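Local structure of post-proline cleaving enzyme (Rickettsia typhi, 4HVT) at residues F138-F150 and F158-K170. The protein probably cleaves peptides on the carboxyl side of proline as a serine oligopeptidase of the prolyl oligopeptidase family. Residues are numbered along the deposited sequence; the frame is centred on the assembly and turned at random.
Sequences FQNPNRYLISMSF and FREWDLEKKDFVK
D162 OD2 is gripped from several directions: R143 NE donates to its anti lone pair at 2.8 Å, a water held by N140 ND2 donates to it as well, and a second water on R143 NH2 adds a weak bond. R143 NH1 donates to E160 OE2 at 2.9 Å, approaching from above the carboxylate plane, and the arginine thus bridges both acids in a salt-bridge network. A bend at chi2 (-63°) brings the guanidinium over to the acids of strand 158-162, and V169 CG2, from just beyond strand 167-168, lies over one of its faces, 3.7 Å from R143 CZ. R223 makes a second salt bridge to E160 OE2, so the carboxylate probably stays ionised between two arginines, while OE1 accepts from the backbone N of F173. Beneath this network the backbones pair as an antiparallel hairpin, with Y144–W161 and I146–R159 the hydrogen-bonded pairs. On the face opposite R143, the Y144 and W161 side chains run side by side, CD1 of Y144 4.0 Å from CE3 of W161, and I146 CG1 packs on W161 CB at 3.6 Å. The hairpin belongs to one antiparallel blade of the beta-propeller domain: strand 129-136 flanks 143-150 within the sheet, while strands 113-117 and 190-192 of the adjacent sheets pack against its two faces.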
ATOM      1  N   PHE A 138      21.330  -7.803  13.666  1.00 17.12           N
ATOM      2  CA  PHE A 138      21.411  -7.465  15.096  1.00 17.94           C
ATOM      3  C   PHE A 138      22.786  -7.798  15.665  1.00 18.93           C
ATOM      4  O   PHE A 138      23.283  -7.073  16.511  1.00 19.91           O
ATOM      5  CB  PHE A 138      20.294  -8.178  15.886  1.00 17.53           C
ATOM      6  CG  PHE A 138      20.336  -7.908  17.375  1.00 18.13           C
ATOM      7  CD1 PHE A 138      19.897  -6.723  17.871  1.00 18.02           C
ATOM      8  CD2 PHE A 138      20.836  -8.885  18.258  1.00 19.63           C
ATOM      9  CE1 PHE A 138      19.941  -6.467  19.224  1.00 19.37           C
ATOM     10  CE2 PHE A 138      20.879  -8.625  19.624  1.00 19.69           C
ATOM     11  CZ  PHE A 138      20.411  -7.431  20.089  1.00 19.88           C
ATOM     12  N   GLN A 139      23.375  -8.877  15.195  1.00 20.04           N
ATOM     13  CA  GLN A 139      24.634  -9.389  15.724  1.00 21.33           C
ATOM     14  C   GLN A 139      25.819  -8.530  15.219  1.00 21.28           C
ATOM     15  O   GLN A 139      26.817  -8.381  15.904  1.00 24.74           O
ATOM     16  CB  GLN A 139      24.812 -10.847  15.335  1.00 23.77           C
ATOM     17  CG  GLN A 139      23.763 -11.826  15.907  1.00 26.31           C
ATOM     18  CD  GLN A 139      22.327 -11.767  15.329  1.00 28.20           C
ATOM     19  OE1 GLN A 139      21.403 -12.054  16.095  1.00 35.07           O
ATOM     20  NE2 GLN A 139      22.113 -11.469  14.002  1.00 26.37           N
ATOM     21  N   ASN A 140      25.673  -7.919  14.058  1.00 19.55           N
ATOM     22  CA  ASN A 140      26.611  -6.957  13.534  1.00 19.51           C
ATOM     23  C   ASN A 140      25.870  -5.836  12.827  1.00 18.59           C
ATOM     24  O   ASN A 140      25.629  -5.910  11.622  1.00 16.99           O
ATOM     25  CB  ASN A 140      27.604  -7.584  12.568  1.00 20.60           C
ATOM     26  CG  ASN A 140      28.610  -6.555  12.054  1.00 21.18           C
ATOM     27  OD1 ASN A 140      28.513  -5.368  12.374  1.00 21.65           O
ATOM     28  ND2 ASN A 140      29.477  -6.983  11.167  1.00 22.88           N
ATOM     29  N   PRO A 141      25.542  -4.758  13.563  1.00 18.04           N
ATOM     30  CA  PRO A 141      24.650  -3.728  13.004  1.00 18.41           C
ATOM     31  C   PRO A 141      25.253  -2.878  11.928  1.00 18.14           C
ATOM     32  O   PRO A 141      24.546  -2.038  11.394  1.00 19.26           O
ATOM     33  CB  PRO A 141      24.270  -2.873  14.229  1.00 18.43           C
ATOM     34  CG  PRO A 141      25.323  -3.159  15.221  1.00 19.27           C
ATOM     35  CD  PRO A 141      25.749  -4.568  15.001  1.00 19.32           C
ATOM     36  N   ASN A 142      26.515  -3.062  11.606  1.00 18.86           N
ATOM     37  CA  ASN A 142      27.069  -2.459  10.391  1.00 19.78           C
ATOM     38  C   ASN A 142      26.560  -3.137   9.102  1.00 18.06           C
ATOM     39  O   ASN A 142      26.710  -2.597   8.017  1.00 19.42           O
ATOM     40  CB  ASN A 142      28.577  -2.498  10.393  1.00 22.07           C
ATOM     41  CG  ASN A 142      29.191  -1.483  11.344  1.00 24.61           C
ATOM     42  OD1 ASN A 142      28.575  -0.464  11.683  1.00 26.68           O
ATOM     43  ND2 ASN A 142      30.406  -1.769  11.781  1.00 27.68           N
ATOM     44  N   ARG A 143      25.997  -4.323   9.221  1.00 16.52           N
ATOM     45  CA  ARG A 143      25.607  -5.062   8.015  1.00 15.36           C
ATOM     46  C   ARG A 143      24.127  -4.874   7.758  1.00 14.13           C
ATOM     47  O   ARG A 143      23.313  -5.015   8.665  1.00 13.84           O
ATOM     48  CB  ARG A 143      25.968  -6.582   8.117  1.00 15.32           C
ATOM     49  CG  ARG A 143      27.440  -6.909   8.008  1.00 16.05           C
ATOM     50  CD  ARG A 143      28.019  -6.528   6.659  1.00 16.19           C
ATOM     51  NE  ARG A 143      29.470  -6.671   6.642  1.00 17.39           N
ATOM     52  CZ  ARG A 143      30.152  -7.775   6.351  1.00 18.16           C
ATOM     53  NH1 ARG A 143      29.548  -8.898   6.042  1.00 18.16           N
ATOM     54  NH2 ARG A 143      31.476  -7.749   6.414  1.00 20.07           N
ATOM     55  N   TYR A 144      23.787  -4.566   6.497  1.00 13.63           N
ATOM     56  CA  TYR A 144      22.422  -4.407   6.031  1.00 12.99           C
ATOM     57  C   TYR A 144      22.210  -5.275   4.815  1.00 12.58           C
ATOM     58  O   TYR A 144      23.135  -5.483   4.055  1.00 12.98           O
ATOM     59  CB  TYR A 144      22.142  -2.948   5.616  1.00 13.35           C
ATOM     60  CG  TYR A 144      22.012  -1.974   6.756  1.00 13.62           C
ATOM     61  CD1 TYR A 144      23.147  -1.460   7.373  1.00 14.40           C
ATOM     62  CD2 TYR A 144      20.766  -1.568   7.222  1.00 13.72           C
ATOM     63  CE1 TYR A 144      23.046  -0.551   8.411  1.00 15.04           C
ATOM     64  CE2 TYR A 144      20.659  -0.641   8.253  1.00 14.08           C
ATOM     65  CZ  TYR A 144      21.789  -0.142   8.841  1.00 14.88           C
ATOM     66  OH  TYR A 144      21.638   0.746   9.889  1.00 15.07           O
ATOM     67  N   LEU A 145      21.016  -5.828   4.654  1.00 11.71           N
ATOM     68  CA  LEU A 145      20.607  -6.415   3.374  1.00 11.36           C
ATOM     69  C   LEU A 145      19.755  -5.370   2.687  1.00 10.91           C
ATOM     70  O   LEU A 145      18.740  -4.960   3.235  1.00 10.66           O
ATOM     71  CB  LEU A 145      19.809  -7.704   3.608  1.00 11.14           C
ATOM     72  CG  LEU A 145      20.656  -8.737   4.318  1.00 11.57           C
ATOM     73  CD1 LEU A 145      19.748  -9.798   4.936  1.00 11.49           C
ATOM     74  CD2 LEU A 145      21.730  -9.368   3.442  1.00 12.31           C
ATOM     75  N   ILE A 146      20.191  -4.899   1.526  1.00 11.05           N
ATOM     76  CA  ILE A 146      19.476  -3.864   0.802  1.00 10.93           C
ATOM     77  C   ILE A 146      18.587  -4.510  -0.235  1.00 10.84           C
ATOM     78  O   ILE A 146      19.110  -5.096  -1.159  1.00 11.38           O
ATOM     79  CB  ILE A 146      20.425  -2.845   0.095  1.00 11.39           C
ATOM     80  CG1 ILE A 146      21.572  -2.379   1.007  1.00 11.56           C
ATOM     81  CG2 ILE A 146      19.632  -1.695  -0.487  1.00 11.47           C
ATOM     82  CD1 ILE A 146      21.152  -1.605   2.215  1.00 11.40           C
ATOM     83  N   SER A 147      17.264  -4.382  -0.084  1.00 10.69           N
ATOM     84  CA  SER A 147      16.299  -4.859  -1.081  1.00 10.63           C
ATOM     85  C   SER A 147      16.157  -3.901  -2.243  1.00 11.18           C
ATOM     86  O   SER A 147      16.135  -2.673  -2.056  1.00 11.17           O
ATOM     87  CB  SER A 147      14.941  -5.088  -0.455  1.00 10.23           C
ATOM     88  OG  SER A 147      14.987  -6.188   0.452  1.00 10.35           O
ATOM     89  N   MET A 148      16.072  -4.478  -3.431  1.00 11.70           N
ATOM     90  CA  MET A 148      16.086  -3.744  -4.697  1.00 12.71           C
ATOM     91  C   MET A 148      15.244  -4.464  -5.740  1.00 12.61           C
ATOM     92  O   MET A 148      15.056  -5.686  -5.684  1.00 12.32           O
ATOM     93  CB  MET A 148      17.511  -3.597  -5.241  1.00 14.84           C
ATOM     94  CG  MET A 148      18.401  -2.745  -4.381  1.00 16.35           C
ATOM     95  SD  MET A 148      20.103  -2.778  -5.010  1.00 20.20           S
ATOM     96  CE  MET A 148      20.692  -4.292  -4.491  1.00 19.13           C
ATOM     97  N   SER A 149      14.736  -3.701  -6.695  1.00 12.45           N
ATOM     98  CA  SER A 149      14.066  -4.284  -7.852  1.00 12.93           C
ATOM     99  C   SER A 149      14.506  -3.550  -9.106  1.00 13.82           C
ATOM    100  O   SER A 149      14.986  -2.410  -9.059  1.00 13.93           O
ATOM    101  CB  SER A 149      12.551  -4.169  -7.690  1.00 12.66           C
ATOM    102  OG  SER A 149      12.140  -2.793  -7.597  1.00 12.35           O
ATOM    103  N   PHE A 150      14.330  -4.187 -10.254  1.00 14.15           N
ATOM    104  CA  PHE A 150      14.504  -3.465 -11.515  1.00 14.91           C
ATOM    105  C   PHE A 150      13.176  -2.782 -11.830  1.00 15.13           C
ATOM    106  O   PHE A 150      12.130  -3.431 -12.004  1.00 15.58           O
ATOM    107  CB  PHE A 150      14.961  -4.404 -12.632  1.00 15.31           C
ATOM    108  CG  PHE A 150      16.306  -5.009 -12.383  1.00 15.71           C
ATOM    109  CD1 PHE A 150      17.408  -4.196 -12.154  1.00 16.39           C
ATOM    110  CD2 PHE A 150      16.474  -6.396 -12.343  1.00 16.30           C
ATOM    111  CE1 PHE A 150      18.666  -4.742 -11.893  1.00 17.07           C
ATOM    112  CE2 PHE A 150      17.736  -6.948 -12.103  1.00 16.84           C
ATOM    113  CZ  PHE A 150      18.821  -6.120 -11.877  1.00 17.08           C
ATOM    114  N   PHE A 158      18.359  -8.665  -3.453  1.00 10.63           N
ATOM    115  CA  PHE A 158      18.968  -7.871  -2.391  1.00 10.59           C
ATOM    116  C   PHE A 158      20.452  -7.985  -2.535  1.00 11.32           C
ATOM    117  O   PHE A 158      20.946  -8.864  -3.219  1.00 11.25           O
ATOM    118  CB  PHE A 158      18.557  -8.356  -1.006  1.00 10.08           C
ATOM    119  CG  PHE A 158      18.737  -9.847  -0.827  1.00  9.91           C
ATOM    120  CD1 PHE A 158      19.940 -10.348  -0.337  1.00 10.28           C
ATOM    121  CD2 PHE A 158      17.699 -10.675  -1.067  1.00  9.56           C
ATOM    122  CE1 PHE A 158      20.108 -11.725  -0.202  1.00 10.35           C
ATOM    123  CE2 PHE A 158      17.856 -12.050  -0.935  1.00  9.71           C
ATOM    124  CZ  PHE A 158      19.061 -12.562  -0.464  1.00  9.92           C
ATOM    125  N   ARG A 159      21.181  -7.090  -1.865  1.00 12.05           N
ATOM    126  CA  ARG A 159      22.613  -7.168  -1.794  1.00 13.26           C
ATOM    127  C   ARG A 159      23.049  -6.760  -0.404  1.00 12.77           C
ATOM    128  O   ARG A 159      22.529  -5.773   0.163  1.00 12.26           O
ATOM    129  CB  ARG A 159      23.281  -6.216  -2.777  1.00 15.24           C
ATOM    130  CG  ARG A 159      23.024  -6.511  -4.215  1.00 17.65           C
ATOM    131  CD  ARG A 159      23.727  -5.463  -5.057  1.00 20.06           C
ATOM    132  NE  ARG A 159      25.175  -5.543  -4.961  1.00 21.96           N
ATOM    133  CZ  ARG A 159      26.005  -4.727  -5.609  1.00 24.29           C
ATOM    134  NH1 ARG A 159      25.525  -3.728  -6.351  1.00 24.94           N
ATOM    135  NH2 ARG A 159      27.305  -4.874  -5.488  1.00 25.69           N
ATOM    136  N   GLU A 160      24.002  -7.478   0.154  1.00 12.82           N
ATOM    137  CA  GLU A 160      24.538  -7.138   1.484  1.00 12.84           C
ATOM    138  C   GLU A 160      25.485  -5.942   1.429  1.00 13.24           C
ATOM    139  O   GLU A 160      26.263  -5.808   0.499  1.00 13.73           O
ATOM    140  CB  GLU A 160      25.301  -8.344   2.028  1.00 12.99           C
ATOM    141  CG  GLU A 160      25.620  -8.245   3.515  1.00 12.95           C
ATOM    142  CD  GLU A 160      26.464  -9.382   4.026  1.00 13.34           C
ATOM    143  OE1 GLU A 160      26.810 -10.312   3.257  1.00 13.52           O
ATOM    144  OE2 GLU A 160      26.774  -9.363   5.225  1.00 13.88           O
ATOM    145  N   TRP A 161      25.408  -5.077   2.423  1.00 13.50           N
ATOM    146  CA  TRP A 161      26.052  -3.783   2.385  1.00 14.23           C
ATOM    147  C   TRP A 161      26.614  -3.466   3.768  1.00 14.65           C
ATOM    148  O   TRP A 161      26.054  -3.872   4.769  1.00 14.20           O
ATOM    149  CB  TRP A 161      25.023  -2.731   1.932  1.00 13.88           C
ATOM    150  CG  TRP A 161      25.559  -1.320   1.816  1.00 14.22           C
ATOM    151  CD1 TRP A 161      26.029  -0.720   0.685  1.00 14.67           C
ATOM    152  CD2 TRP A 161      25.517  -0.307   2.821  1.00 14.19           C
ATOM    153  NE1 TRP A 161      26.362   0.591   0.950  1.00 15.28           N
ATOM    154  CE2 TRP A 161      26.035   0.877   2.243  1.00 14.64           C
ATOM    155  CE3 TRP A 161      25.111  -0.288   4.143  1.00 13.71           C
ATOM    156  CZ2 TRP A 161      26.166   2.078   2.963  1.00 14.98           C
ATOM    157  CZ3 TRP A 161      25.261   0.903   4.888  1.00 14.07           C
ATOM    158  CH2 TRP A 161      25.758   2.068   4.272  1.00 14.53           C
ATOM    159  N   ASP A 162      27.764  -2.805   3.809  1.00 16.16           N
ATOM    160  CA  ASP A 162      28.442  -2.536   5.072  1.00 17.61           C
ATOM    161  C   ASP A 162      28.608  -1.014   5.380  1.00 18.08           C
ATOM    162  O   ASP A 162      29.171  -0.262   4.596  1.00 18.63           O
ATOM    163  CB  ASP A 162      29.784  -3.200   5.109  1.00 18.98           C
ATOM    164  CG  ASP A 162      30.418  -3.133   6.500  1.00 20.61           C
ATOM    165  OD1 ASP A 162      31.041  -2.093   6.789  1.00 21.78           O
ATOM    166  OD2 ASP A 162      30.300  -4.110   7.310  1.00 21.43           O
ATOM    167  N   LEU A 163      28.138  -0.621   6.541  1.00 18.94           N
ATOM    168  CA  LEU A 163      28.100   0.818   6.961  1.00 20.79           C
ATOM    169  C   LEU A 163      29.480   1.423   7.213  1.00 23.20           C
ATOM    170  O   LEU A 163      29.695   2.616   6.904  1.00 23.50           O
ATOM    171  CB  LEU A 163      27.224   0.974   8.208  1.00 20.74           C
ATOM    172  CG  LEU A 163      27.046   2.366   8.826  1.00 21.24           C
ATOM    173  CD1 LEU A 163      26.412   3.275   7.795  1.00 21.12           C
ATOM    174  CD2 LEU A 163      26.187   2.248  10.070  1.00 21.37           C
ATOM    175  N   GLU A 164      30.401   0.620   7.750  1.00 25.29           N
ATOM    176  CA  GLU A 164      31.776   1.101   7.980  1.00 28.99           C
ATOM    177  C   GLU A 164      32.459   1.381   6.649  1.00 28.30           C
ATOM    178  O   GLU A 164      33.079   2.432   6.473  1.00 26.82           O
ATOM    179  CB  GLU A 164      32.564   0.106   8.822  1.00 32.88           C
ATOM    180  CG  GLU A 164      33.973   0.534   9.199  1.00 38.05           C
ATOM    181  CD  GLU A 164      34.646  -0.516  10.066  1.00 43.01           C
ATOM    182  OE1 GLU A 164      34.238  -0.698  11.242  1.00 46.61           O
ATOM    183  OE2 GLU A 164      35.573  -1.184   9.554  1.00 49.83           O
ATOM    184  N   LYS A 165      32.318   0.452   5.699  1.00 26.78           N
ATOM    185  CA  LYS A 165      32.851   0.613   4.347  1.00 26.94           C
ATOM    186  C   LYS A 165      32.036   1.563   3.441  1.00 26.49           C
ATOM    187  O   LYS A 165      32.555   2.037   2.422  1.00 26.44           O
ATOM    188  CB  LYS A 165      32.935  -0.773   3.681  1.00 28.13           C
ATOM    189  N   LYS A 166      30.767   1.815   3.802  1.00 25.03           N
ATOM    190  CA  LYS A 166      29.789   2.528   2.934  1.00 24.62           C
ATOM    191  C   LYS A 166      29.772   1.951   1.521  1.00 23.34           C
ATOM    192  O   LYS A 166      29.786   2.663   0.510  1.00 23.56           O
ATOM    193  CB  LYS A 166      30.041   4.040   2.934  1.00 27.15           C
ATOM    194  CG  LYS A 166      29.423   4.712   4.151  1.00 28.71           C
ATOM    195  CD  LYS A 166      30.080   6.049   4.458  1.00 31.80           C
ATOM    196  CE  LYS A 166      29.697   7.129   3.473  1.00 33.55           C
ATOM    197  NZ  LYS A 166      30.143   8.471   4.009  1.00 34.32           N
ATOM    198  N   ASP A 167      29.749   0.621   1.458  1.00 21.79           N
ATOM    199  CA  ASP A 167      29.765  -0.082   0.177  1.00 21.27           C
ATOM    200  C   ASP A 167      29.219  -1.483   0.334  1.00 19.77           C
ATOM    201  O   ASP A 167      29.148  -2.011   1.456  1.00 17.92           O
ATOM    202  CB  ASP A 167      31.215  -0.172  -0.364  1.00 23.44           C
ATOM    203  CG  ASP A 167      31.282  -0.396  -1.863  1.00 24.60           C
ATOM    204  OD1 ASP A 167      30.275  -0.338  -2.570  1.00 24.76           O
ATOM    205  OD2 ASP A 167      32.401  -0.619  -2.366  1.00 28.84           O
ATOM    206  N   PHE A 168      28.855  -2.072  -0.813  1.00 19.23           N
ATOM    207  CA  PHE A 168      28.423  -3.456  -0.862  1.00 18.69           C
ATOM    208  C   PHE A 168      29.562  -4.399  -0.430  1.00 19.13           C
ATOM    209  O   PHE A 168      30.763  -4.140  -0.625  1.00 20.26           O
ATOM    210  CB  PHE A 168      27.826  -3.808  -2.247  1.00 18.92           C
ATOM    211  CG  PHE A 168      26.587  -3.026  -2.531  1.00 18.49           C
ATOM    212  CD1 PHE A 168      25.406  -3.360  -1.911  1.00 17.55           C
ATOM    213  CD2 PHE A 168      26.629  -1.852  -3.282  1.00 19.83           C
ATOM    214  CE1 PHE A 168      24.243  -2.637  -2.119  1.00 17.59           C
ATOM    215  CE2 PHE A 168      25.472  -1.090  -3.454  1.00 19.30           C
ATOM    216  CZ  PHE A 168      24.279  -1.500  -2.863  1.00 18.76           C
ATOM    217  N   VAL A 169      29.176  -5.491   0.209  1.00 18.55           N
ATOM    218  CA  VAL A 169      30.119  -6.459   0.696  1.00 19.30           C
ATOM    219  C   VAL A 169      30.538  -7.356  -0.479  1.00 20.32           C
ATOM    220  O   VAL A 169      29.690  -8.053  -1.048  1.00 19.92           O
ATOM    221  CB  VAL A 169      29.480  -7.314   1.805  1.00 18.53           C
ATOM    222  CG1 VAL A 169      30.428  -8.447   2.204  1.00 19.04           C
ATOM    223  CG2 VAL A 169      29.060  -6.487   3.016  1.00 18.04           C
ATOM    224  N   LYS A 170      31.820  -7.315  -0.837  1.00 22.14           N
ATOM    225  CA  LYS A 170      32.375  -8.238  -1.870  1.00 22.96           C
ATOM    226  C   LYS A 170      32.066  -9.697  -1.517  1.00 22.50           C
ATOM    227  O   LYS A 170      32.453 -10.143  -0.450  1.00 22.93           O
ATOM    228  CB  LYS A 170      33.907  -8.054  -1.957  1.00 24.48           C
TER
HETATM  229  O   HOH W   1      31.164  -4.808   9.866  1.00 29.20           O
HETATM  230  O   HOH W   2      33.259  -5.510   6.484  1.00 34.56           O